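Local coordinates for protein regulator of nonsense transcripts 2 (Homo sapiens, PDB 4CEK) that takes part in nonsense-mediated mRNA decay as the factor UPF2, this fragment being the second of its three MIF4G domains, a helical-repeat fold that probably serves as a protein-binding scaffold, at residues 156-164 and 209-219; 254-265 and 299-307. All coordinates share one frame; numbering follows the deposited sequence.

Contact 1. Residues 156-164 and 209-219; sequences RALFIVPRQ and NIETKNKTVRF
In this all-helical MIF4G domain, the turn that leaves helix 148-159 packs through Val161 and Arg163 against one face of helix 210-225, led by Lys215 and Phe219. Lys215 starts with CG anti to its backbone N (chi1 -177°), then bends at each later torsion; its CD passes 3.4 Å from Val161 O, and NZ gives a weak hydrogen bond to Phe159 O at 3.2 Å, near the helix's C-terminal end. One helical turn on from Lys215, Phe219 CE2 touches Val161 CG2 at 3.6 Å, while Leu158 O lies in the plane of that ring, 3.4 Å from CE2. Farther out, the extended Arg163 chain crosses Glu211 at about a right angle, CD 3.8 Å from OE2. One guanidinium face meets Asn209 ND2, 3.5 Å from NH1; the poorly ordered N-cap residue Asn209 also accepts a bond at OD1 from Thr212 OG1. With an alanine at Arg163, Glu211 would probably lose the nearby positive charge and the aliphatic chain it lies against. Tyr172 of helix 169-179 touches Leu158 and Val161, helix 89-99 packs on Phe159, and helix 247-266 flanks helix 210-225 at Val217 and Arg218.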
loop_
_atom_site.group_PDB
_atom_site.type_symbol
_atom_site.label_atom_id
_atom_site.label_comp_id
_atom_site.label_asym_id
_atom_site.label_seq_id
_atom_site.Cartn_x
_atom_site.Cartn_y
_atom_site.Cartn_z
ATOM N N ARG A 156 0.971 11.298 -6.701
ATOM C CA ARG A 156 0.530 12.106 -5.586
ATOM C C ARG A 156 -0.956 11.934 -5.295
ATOM O O ARG A 156 -1.382 11.981 -4.135
ATOM C CB ARG A 156 0.870 13.576 -5.832
ATOM C CG ARG A 156 2.365 13.853 -5.819
ATOM C CD ARG A 156 2.674 15.292 -6.225
ATOM N NE ARG A 156 4.060 15.447 -6.655
ATOM C CZ ARG A 156 4.687 16.616 -6.837
ATOM N NH1 ARG A 156 4.077 17.772 -6.631
ATOM N NH2 ARG A 156 5.948 16.625 -7.228
ATOM N N ALA A 157 -1.753 11.721 -6.333
ATOM C CA ALA A 157 -3.182 11.438 -6.134
ATOM C C ALA A 157 -3.385 10.056 -5.535
ATOM O O ALA A 157 -4.258 9.879 -4.702
ATOM C CB ALA A 157 -3.977 11.575 -7.428
ATOM N N LEU A 158 -2.603 9.075 -5.957
ATOM C CA LEU A 158 -2.637 7.755 -5.324
ATOM C C LEU A 158 -2.266 7.842 -3.827
ATOM O O LEU A 158 -2.911 7.224 -3.004
ATOM C CB LEU A 158 -1.712 6.800 -6.052
ATOM C CG LEU A 158 -2.051 6.573 -7.519
ATOM C CD1 LEU A 158 -1.153 5.506 -8.108
ATOM C CD2 LEU A 158 -3.510 6.156 -7.630
ATOM N N PHE A 159 -1.282 8.673 -3.471
ATOM C CA PHE A 159 -0.759 8.709 -2.103
ATOM C C PHE A 159 -1.743 9.368 -1.133
ATOM O O PHE A 159 -1.795 9.005 0.054
ATOM C CB PHE A 159 0.594 9.434 -2.072
ATOM C CG PHE A 159 1.176 9.595 -0.691
ATOM C CD1 PHE A 159 1.888 8.555 -0.095
ATOM C CD2 PHE A 159 1.029 10.784 0.006
ATOM C CE1 PHE A 159 2.446 8.700 1.169
ATOM C CE2 PHE A 159 1.583 10.938 1.265
ATOM C CZ PHE A 159 2.306 9.892 1.855
ATOM N N ILE A 160 -2.521 10.338 -1.611
ATOM C CA ILE A 160 -3.500 10.984 -0.731
ATOM C C ILE A 160 -4.863 10.294 -0.748
ATOM O O ILE A 160 -5.835 10.939 -0.408
ATOM C CB ILE A 160 -3.692 12.515 -0.974
ATOM C CG1 ILE A 160 -4.204 12.805 -2.381
ATOM C CG2 ILE A 160 -2.402 13.282 -0.705
ATOM C CD1 ILE A 160 -4.397 14.282 -2.655
ATOM N N VAL A 161 -4.953 9.014 -1.120
ATOM C CA VAL A 161 -6.174 8.234 -0.826
ATOM C C VAL A 161 -6.693 8.600 0.566
ATOM O O VAL A 161 -5.930 8.590 1.523
ATOM C CB VAL A 161 -5.991 6.695 -0.770
ATOM C CG1 VAL A 161 -6.636 6.020 -1.948
ATOM C CG2 VAL A 161 -4.541 6.274 -0.612
ATOM N N PRO A 162 -7.982 8.931 0.686
ATOM C CA PRO A 162 -8.514 9.177 2.041
ATOM C C PRO A 162 -8.634 7.893 2.915
ATOM O O PRO A 162 -8.918 6.800 2.398
ATOM C CB PRO A 162 -9.880 9.784 1.762
ATOM C CG PRO A 162 -10.272 9.240 0.428
ATOM C CD PRO A 162 -9.003 9.114 -0.362
ATOM N N ARG A 163 -8.416 8.035 4.226
ATOM C CA ARG A 163 -8.523 6.897 5.175
ATOM C C ARG A 163 -9.901 6.221 5.181
ATOM O O ARG A 163 -10.019 5.045 5.505
ATOM C CB ARG A 163 -8.164 7.331 6.612
ATOM C CG ARG A 163 -9.187 8.238 7.303
ATOM C CD ARG A 163 -8.800 8.567 8.747
ATOM N NE ARG A 163 -9.483 9.780 9.214
ATOM C CZ ARG A 163 -8.931 10.993 9.306
ATOM N NH1 ARG A 163 -7.653 11.214 8.991
ATOM N NH2 ARG A 163 -9.669 12.011 9.733
ATOM N N GLN A 164 -10.922 6.982 4.802
ATOM C CA GLN A 164 -12.304 6.529 4.774
ATOM C C GLN A 164 -12.645 5.698 3.513
ATOM O O GLN A 164 -13.771 5.192 3.377
ATOM C CB GLN A 164 -13.239 7.747 4.900
ATOM C CG GLN A 164 -12.693 8.923 5.740
ATOM C CD GLN A 164 -12.009 10.012 4.893
ATOM O OE1 GLN A 164 -12.430 10.298 3.768
ATOM N NE2 GLN A 164 -10.957 10.626 5.437
ATOM N N ASN A 209 -3.404 9.936 14.874
ATOM C CA ASN A 209 -4.448 8.896 14.918
ATOM C C ASN A 209 -4.059 7.541 14.326
ATOM O O ASN A 209 -3.544 7.482 13.208
ATOM C CB ASN A 209 -5.735 9.400 14.224
ATOM C CG ASN A 209 -5.490 9.956 12.812
ATOM O OD1 ASN A 209 -4.405 9.805 12.240
ATOM N ND2 ASN A 209 -6.510 10.613 12.251
ATOM N N ILE A 210 -4.333 6.459 15.061
ATOM C CA ILE A 210 -3.978 5.096 14.603
ATOM C C ILE A 210 -4.579 4.767 13.224
ATOM O O ILE A 210 -4.012 3.975 12.470
ATOM C CB ILE A 210 -4.364 3.989 15.633
ATOM C CG1 ILE A 210 -3.704 2.631 15.290
ATOM C CG2 ILE A 210 -5.874 3.804 15.698
ATOM C CD1 ILE A 210 -2.194 2.634 15.220
ATOM N N GLU A 211 -5.698 5.406 12.889
ATOM C CA GLU A 211 -6.397 5.137 11.633
ATOM C C GLU A 211 -5.650 5.553 10.358
ATOM O O GLU A 211 -5.754 4.856 9.342
ATOM C CB GLU A 211 -7.760 5.814 11.656
ATOM C CG GLU A 211 -8.726 5.228 10.647
ATOM C CD GLU A 211 -10.164 5.532 10.992
ATOM O OE1 GLU A 211 -10.499 5.516 12.200
ATOM O OE2 GLU A 211 -10.946 5.780 10.047
ATOM N N THR A 212 -4.930 6.682 10.404
ATOM C CA THR A 212 -4.034 7.086 9.298
ATOM C C THR A 212 -2.856 6.130 9.174
ATOM O O THR A 212 -2.492 5.725 8.096
ATOM C CB THR A 212 -3.420 8.485 9.508
ATOM O OG1 THR A 212 -4.460 9.443 9.720
ATOM C CG2 THR A 212 -2.579 8.884 8.295
ATOM N N LYS A 213 -2.266 5.775 10.304
ATOM C CA LYS A 213 -1.132 4.868 10.327
ATOM C C LYS A 213 -1.522 3.542 9.631
ATOM O O LYS A 213 -0.755 2.982 8.824
ATOM C CB LYS A 213 -0.696 4.645 11.774
ATOM C CG LYS A 213 -0.392 5.939 12.528
ATOM C CD LYS A 213 -0.004 5.692 13.990
ATOM C CE LYS A 213 0.887 6.791 14.567
ATOM N NZ LYS A 213 1.716 6.328 15.724
ATOM N N ASN A 214 -2.729 3.062 9.939
ATOM C CA ASN A 214 -3.265 1.828 9.354
ATOM C C ASN A 214 -3.508 1.939 7.834
ATOM O O ASN A 214 -3.289 0.974 7.126
ATOM C CB ASN A 214 -4.541 1.381 10.109
ATOM C CG ASN A 214 -4.249 0.764 11.503
ATOM O OD1 ASN A 214 -3.127 0.307 11.806
ATOM N ND2 ASN A 214 -5.283 0.743 12.356
ATOM N N LYS A 215 -3.905 3.118 7.333
ATOM C CA LYS A 215 -3.962 3.368 5.903
ATOM C C LYS A 215 -2.573 3.165 5.281
ATOM O O LYS A 215 -2.446 2.455 4.281
ATOM C CB LYS A 215 -4.419 4.805 5.590
ATOM C CG LYS A 215 -4.581 5.108 4.084
ATOM C CD LYS A 215 -4.228 6.546 3.660
ATOM C CE LYS A 215 -2.728 6.843 3.712
ATOM N NZ LYS A 215 -1.948 6.788 2.425
ATOM N N THR A 216 -1.541 3.790 5.853
ATOM C CA THR A 216 -0.196 3.657 5.301
ATOM C C THR A 216 0.203 2.193 5.261
ATOM O O THR A 216 0.675 1.712 4.243
ATOM C CB THR A 216 0.857 4.429 6.113
ATOM O OG1 THR A 216 0.614 5.832 6.024
ATOM C CG2 THR A 216 2.236 4.151 5.597
ATOM N N VAL A 217 0.009 1.489 6.377
ATOM C CA VAL A 217 0.446 0.105 6.499
ATOM C C VAL A 217 -0.380 -0.798 5.610
ATOM O O VAL A 217 0.177 -1.709 5.012
ATOM C CB VAL A 217 0.432 -0.383 7.977
ATOM C CG1 VAL A 217 0.234 -1.882 8.051
ATOM C CG2 VAL A 217 1.720 0.002 8.680
ATOM N N ARG A 218 -1.679 -0.542 5.464
ATOM C CA ARG A 218 -2.492 -1.331 4.508
ATOM C C ARG A 218 -2.043 -1.166 3.048
ATOM O O ARG A 218 -1.994 -2.150 2.300
ATOM C CB ARG A 218 -3.985 -0.986 4.600
ATOM C CG ARG A 218 -4.663 -1.498 5.868
ATOM C CD ARG A 218 -6.168 -1.333 5.795
ATOM N NE ARG A 218 -6.734 -0.975 7.096
ATOM C CZ ARG A 218 -7.271 -1.832 7.971
ATOM N NH1 ARG A 218 -7.327 -3.141 7.706
ATOM N NH2 ARG A 218 -7.745 -1.374 9.129
ATOM N N PHE A 219 -1.694 0.065 2.667
ATOM C CA PHE A 219 -1.230 0.365 1.300
ATOM C C PHE A 219 0.064 -0.388 1.038
ATOM O O PHE A 219 0.154 -1.089 0.071
ATOM C CB PHE A 219 -1.050 1.885 1.101
ATOM C CG PHE A 219 -1.324 2.383 -0.314
ATOM C CD1 PHE A 219 -1.337 1.513 -1.428
ATOM C CD2 PHE A 219 -1.590 3.752 -0.538
ATOM C CE1 PHE A 219 -1.589 1.983 -2.707
ATOM C CE2 PHE A 219 -1.821 4.225 -1.836
ATOM C CZ PHE A 219 -1.825 3.340 -2.919
#

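Contact 2. Residues 254-265 and 299-307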
loop_
_atom_site.group_PDB
_atom_site.type_symbol
_atom_site.label_atom_id
_atom_site.label_comp_id
_atom_site.label_asym_id
_atom_site.label_seq_id
_atom_site.Cartn_x
_atom_site.Cartn_y
_atom_site.Cartn_z
ATOM N N CYS A 254 -0.207 -5.641 13.289
ATOM C CA CYS A 254 -1.322 -6.573 13.163
ATOM C C CYS A 254 -2.111 -6.234 11.934
ATOM O O CYS A 254 -2.535 -7.144 11.197
ATOM C CB CYS A 254 -2.236 -6.588 14.443
ATOM S SG CYS A 254 -1.406 -7.307 15.927
ATOM N N THR A 255 -2.311 -4.936 11.686
ATOM C CA THR A 255 -2.836 -4.476 10.372
ATOM C C THR A 255 -1.967 -4.960 9.197
ATOM O O THR A 255 -2.485 -5.520 8.214
ATOM C CB THR A 255 -2.939 -2.977 10.299
ATOM O OG1 THR A 255 -3.601 -2.498 11.477
ATOM C CG2 THR A 255 -3.717 -2.570 9.034
ATOM N N LEU A 256 -0.649 -4.801 9.315
ATOM C CA LEU A 256 0.232 -5.246 8.237
ATOM C C LEU A 256 0.015 -6.716 7.987
ATOM O O LEU A 256 -0.151 -7.132 6.829
ATOM C CB LEU A 256 1.724 -4.979 8.557
ATOM C CG LEU A 256 2.786 -5.319 7.493
ATOM C CD1 LEU A 256 2.445 -4.588 6.192
ATOM C CD2 LEU A 256 4.158 -4.900 7.977
ATOM N N LEU A 257 0.014 -7.519 9.054
ATOM C CA LEU A 257 -0.113 -8.994 8.886
ATOM C C LEU A 257 -1.501 -9.455 8.377
ATOM O O LEU A 257 -1.603 -10.409 7.623
ATOM C CB LEU A 257 0.271 -9.730 10.177
ATOM C CG LEU A 257 1.726 -9.611 10.638
ATOM C CD1 LEU A 257 1.914 -9.955 12.140
ATOM C CD2 LEU A 257 2.534 -10.509 9.735
ATOM N N GLU A 258 -2.558 -8.755 8.752
ATOM C CA GLU A 258 -3.874 -9.013 8.180
ATOM C C GLU A 258 -3.912 -8.742 6.663
ATOM O O GLU A 258 -4.626 -9.411 5.920
ATOM C CB GLU A 258 -4.934 -8.130 8.815
ATOM C CG GLU A 258 -5.420 -8.479 10.218
ATOM C CD GLU A 258 -6.461 -7.455 10.687
ATOM O OE1 GLU A 258 -7.316 -7.069 9.842
ATOM O OE2 GLU A 258 -6.407 -7.001 11.861
ATOM N N THR A 259 -3.154 -7.743 6.219
ATOM C CA THR A 259 -3.173 -7.327 4.836
ATOM C C THR A 259 -2.319 -8.293 4.012
ATOM O O THR A 259 -2.750 -8.703 2.975
ATOM C CB THR A 259 -2.712 -5.847 4.685
ATOM O OG1 THR A 259 -3.447 -4.993 5.586
ATOM C CG2 THR A 259 -2.914 -5.338 3.242
ATOM N N CYS A 260 -1.111 -8.656 4.446
ATOM C CA CYS A 260 -0.200 -9.478 3.597
ATOM C C CYS A 260 0.557 -10.579 4.298
ATOM O O CYS A 260 1.392 -11.209 3.672
ATOM C CB CYS A 260 0.841 -8.607 2.889
ATOM S SG CYS A 260 2.100 -7.811 3.951
ATOM N N GLY A 261 0.246 -10.862 5.562
ATOM C CA GLY A 261 0.921 -11.924 6.323
ATOM C C GLY A 261 0.802 -13.304 5.687
ATOM O O GLY A 261 1.754 -14.083 5.713
ATOM N N ARG A 262 -0.348 -13.641 5.113
ATOM C CA ARG A 262 -0.467 -14.967 4.517
ATOM C C ARG A 262 0.370 -15.075 3.276
ATOM O O ARG A 262 0.989 -16.110 3.056
ATOM C CB ARG A 262 -1.912 -15.338 4.205
ATOM C CG ARG A 262 -2.673 -15.821 5.424
ATOM C CD ARG A 262 -4.164 -15.639 5.219
ATOM N NE ARG A 262 -4.941 -16.247 6.286
ATOM C CZ ARG A 262 -6.270 -16.295 6.322
ATOM N NH1 ARG A 262 -7.001 -15.768 5.334
ATOM N NH2 ARG A 262 -6.871 -16.882 7.354
ATOM N N PHE A 263 0.384 -14.019 2.468
ATOM C CA PHE A 263 1.258 -13.963 1.293
ATOM C C PHE A 263 2.697 -14.215 1.703
ATOM O O PHE A 263 3.394 -15.046 1.106
ATOM C CB PHE A 263 1.098 -12.613 0.571
ATOM C CG PHE A 263 2.020 -12.429 -0.619
ATOM C CD1 PHE A 263 1.680 -12.925 -1.857
ATOM C CD2 PHE A 263 3.209 -11.705 -0.494
ATOM C CE1 PHE A 263 2.530 -12.737 -2.961
ATOM C CE2 PHE A 263 4.073 -11.523 -1.583
ATOM C CZ PHE A 263 3.734 -12.035 -2.819
ATOM N N LEU A 264 3.128 -13.556 2.769
ATOM C CA LEU A 264 4.494 -13.731 3.243
ATOM C C LEU A 264 4.747 -15.098 3.827
ATOM O O LEU A 264 5.826 -15.700 3.607
ATOM C CB LEU A 264 4.840 -12.689 4.274
ATOM C CG LEU A 264 4.929 -11.212 3.840
ATOM C CD1 LEU A 264 5.053 -10.357 5.096
ATOM C CD2 LEU A 264 6.085 -10.914 2.869
ATOM N N PHE A 265 3.783 -15.588 4.610
ATOM C CA PHE A 265 3.951 -16.875 5.307
ATOM C C PHE A 265 3.906 -18.015 4.282
ATOM O O PHE A 265 4.691 -18.918 4.335
ATOM C CB PHE A 265 2.891 -17.048 6.418
ATOM C CG PHE A 265 3.071 -18.283 7.247
ATOM C CD1 PHE A 265 3.915 -18.282 8.327
ATOM C CD2 PHE A 265 2.392 -19.442 6.940
ATOM C CE1 PHE A 265 4.098 -19.430 9.102
ATOM C CE2 PHE A 265 2.558 -20.599 7.717
ATOM C CZ PHE A 265 3.424 -20.590 8.795
ATOM N N GLU A 299 -2.440 -12.390 19.161
ATOM C CA GLU A 299 -2.970 -13.754 18.932
ATOM C C GLU A 299 -3.789 -13.866 17.657
ATOM O O GLU A 299 -3.566 -14.752 16.841
ATOM C CB GLU A 299 -3.817 -14.208 20.134
ATOM C CG GLU A 299 -2.940 -14.475 21.342
ATOM C CD GLU A 299 -3.680 -14.560 22.652
ATOM O OE1 GLU A 299 -4.880 -14.321 22.709
ATOM O OE2 GLU A 299 -3.033 -14.889 23.656
ATOM N N ASN A 300 -4.719 -12.946 17.479
ATOM C CA ASN A 300 -5.570 -12.976 16.304
ATOM C C ASN A 300 -4.799 -12.829 14.974
ATOM O O ASN A 300 -5.038 -13.604 14.044
ATOM C CB ASN A 300 -6.682 -11.961 16.458
ATOM C CG ASN A 300 -7.706 -12.397 17.483
ATOM O OD1 ASN A 300 -7.695 -13.565 17.936
ATOM N ND2 ASN A 300 -8.582 -11.466 17.888
ATOM N N ALA A 301 -3.811 -11.925 14.933
ATOM C CA ALA A 301 -2.966 -11.783 13.746
ATOM C C ALA A 301 -2.161 -13.031 13.522
ATOM O O ALA A 301 -2.013 -13.477 12.374
ATOM C CB ALA A 301 -2.041 -10.571 13.843
ATOM N N TYR A 302 -1.622 -13.602 14.593
ATOM C CA TYR A 302 -0.880 -14.860 14.487
ATOM C C TYR A 302 -1.689 -16.015 13.841
ATOM O O TYR A 302 -1.227 -16.664 12.851
ATOM C CB TYR A 302 -0.338 -15.254 15.852
ATOM C CG TYR A 302 0.423 -16.590 15.903
ATOM C CD1 TYR A 302 -0.236 -17.803 16.137
ATOM C CD2 TYR A 302 1.790 -16.626 15.752
ATOM C CE1 TYR A 302 0.458 -19.001 16.207
ATOM C CE2 TYR A 302 2.491 -17.810 15.824
ATOM C CZ TYR A 302 1.833 -18.990 16.062
ATOM O OH TYR A 302 2.583 -20.128 16.091
ATOM N N TYR A 303 -2.876 -16.272 14.398
ATOM C CA TYR A 303 -3.731 -17.403 13.963
ATOM C C TYR A 303 -4.355 -17.137 12.586
ATOM O O TYR A 303 -4.684 -18.065 11.840
ATOM C CB TYR A 303 -4.825 -17.681 15.004
ATOM C CG TYR A 303 -4.268 -18.240 16.315
ATOM C CD1 TYR A 303 -3.540 -19.432 16.339
ATOM C CD2 TYR A 303 -4.436 -17.582 17.487
ATOM C CE1 TYR A 303 -3.023 -19.942 17.504
ATOM C CE2 TYR A 303 -3.923 -18.072 18.664
ATOM C CZ TYR A 303 -3.218 -19.258 18.684
ATOM O OH TYR A 303 -2.703 -19.761 19.906
ATOM N N TYR A 304 -4.487 -15.860 12.251
ATOM C CA TYR A 304 -4.859 -15.462 10.907
ATOM C C TYR A 304 -3.780 -15.886 9.881
ATOM O O TYR A 304 -4.150 -16.417 8.847
ATOM C CB TYR A 304 -5.128 -13.945 10.838
ATOM C CG TYR A 304 -5.598 -13.507 9.477
ATOM C CD1 TYR A 304 -4.683 -13.201 8.474
ATOM C CD2 TYR A 304 -6.952 -13.419 9.179
ATOM C CE1 TYR A 304 -5.098 -12.822 7.206
ATOM C CE2 TYR A 304 -7.386 -13.025 7.918
ATOM C CZ TYR A 304 -6.446 -12.736 6.936
ATOM O OH TYR A 304 -6.843 -12.343 5.691
ATOM N N CYS A 305 -2.473 -15.681 10.157
ATOM C CA CYS A 305 -1.395 -16.129 9.224
ATOM C C CYS A 305 -1.055 -17.594 9.284
ATOM O O CYS A 305 -0.663 -18.184 8.283
ATOM C CB CYS A 305 -0.058 -15.413 9.497
ATOM S SG CYS A 305 -0.227 -13.650 9.493
ATOM N N ASN A 306 -1.097 -18.148 10.492
ATOM C CA ASN A 306 -0.545 -19.479 10.756
ATOM C C ASN A 306 -1.596 -20.248 11.567
ATOM O O ASN A 306 -1.379 -20.505 12.760
ATOM C CB ASN A 306 0.791 -19.360 11.527
ATOM C CG ASN A 306 1.522 -20.688 11.652
ATOM O OD1 ASN A 306 1.176 -21.652 10.988
ATOM N ND2 ASN A 306 2.549 -20.733 12.478
ATOM N N PRO A 307 -2.755 -20.552 10.937
ATOM C CA PRO A 307 -3.842 -21.324 11.551
ATOM C C PRO A 307 -3.511 -22.815 11.609
ATOM O O PRO A 307 -2.991 -23.284 12.612
ATOM C CB PRO A 307 -5.011 -21.117 10.581
ATOM C CG PRO A 307 -4.354 -20.945 9.257
ATOM C CD PRO A 307 -3.052 -20.235 9.525
#
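Arg262 and Tyr304 carry the largest share of this packing between helix 247-266 and the C-terminal helix 292-305, whose short segments run in roughly the same direction, their axes 9.2 Å apart and crossing at -30°. The Arg262 side chain leaves CB with CG beside the backbone N and then runs extended to NE. CG rests 4.0 Å from Cys305 CA. CD comes against the Tyr304 ring, near CE1. NE donates to Tyr304 O at 2.7 Å, a bent bond (140° at the hydrogen) whose donor is tilted from the carbonyl plane, and NH2 adds a weak bond to the same oxygen. CZ lies over the Tyr304 ring, 3.7 Å from its centroid, the guanidinium and ring planes only 12° apart: a stacked cation-pi pair. NH1, beside Tyr304 CZ, carries a salt bridge to Glu10.

Deeper between the helices the contact is apolar and close. Ala301 CB meets Cys254 SG at 3.9 Å and also faces Leu257. Cys305 SG sits 3.8 Å from Gly261 CA, where any CB would collide with the sulfur, so the glycine lets the two helices approach here. Toward the chain end, Asn306 lays CB over one face of the Phe265 ring in a CH-pi contact, 4.3 Å from the centroid, and its OD1 reaches Phe265 CZ at 3.3 Å.

Tyr304 is the last residue but one of its helix, before Asn306 leaves helical geometry. The donors of Arg262 thus supply partners to a terminal carbonyl, and its positive charge is likely to suit both the helix's C-terminal dipole and the tyrosine face, while the salt bridge to Glu10 probably offsets part of that charge.

In the fold
Helix 247-266 joins the two contacts: its segment in contact 2 packs on helix 292-305 and also touches helix 210-225 of contact 1, where Val217 lies against Leu256 and Arg218 against Thr255 and Thr259, and Asn214 OD1 probably hydrogen-bonds Thr255 OG1. Contact 1 is the more buried, its centre about 8 Å from the chain centre, against about 16 Å for that of contact 2, with some 20 Å between their centres. Contact 1 sets a turn against a helix, with a lone weak cross-contact hydrogen bond, from a lysine. Contact 2 pairs two helices near the chain's C-terminus, adding a stacked arginine at its partly exposed side to an apolar interior.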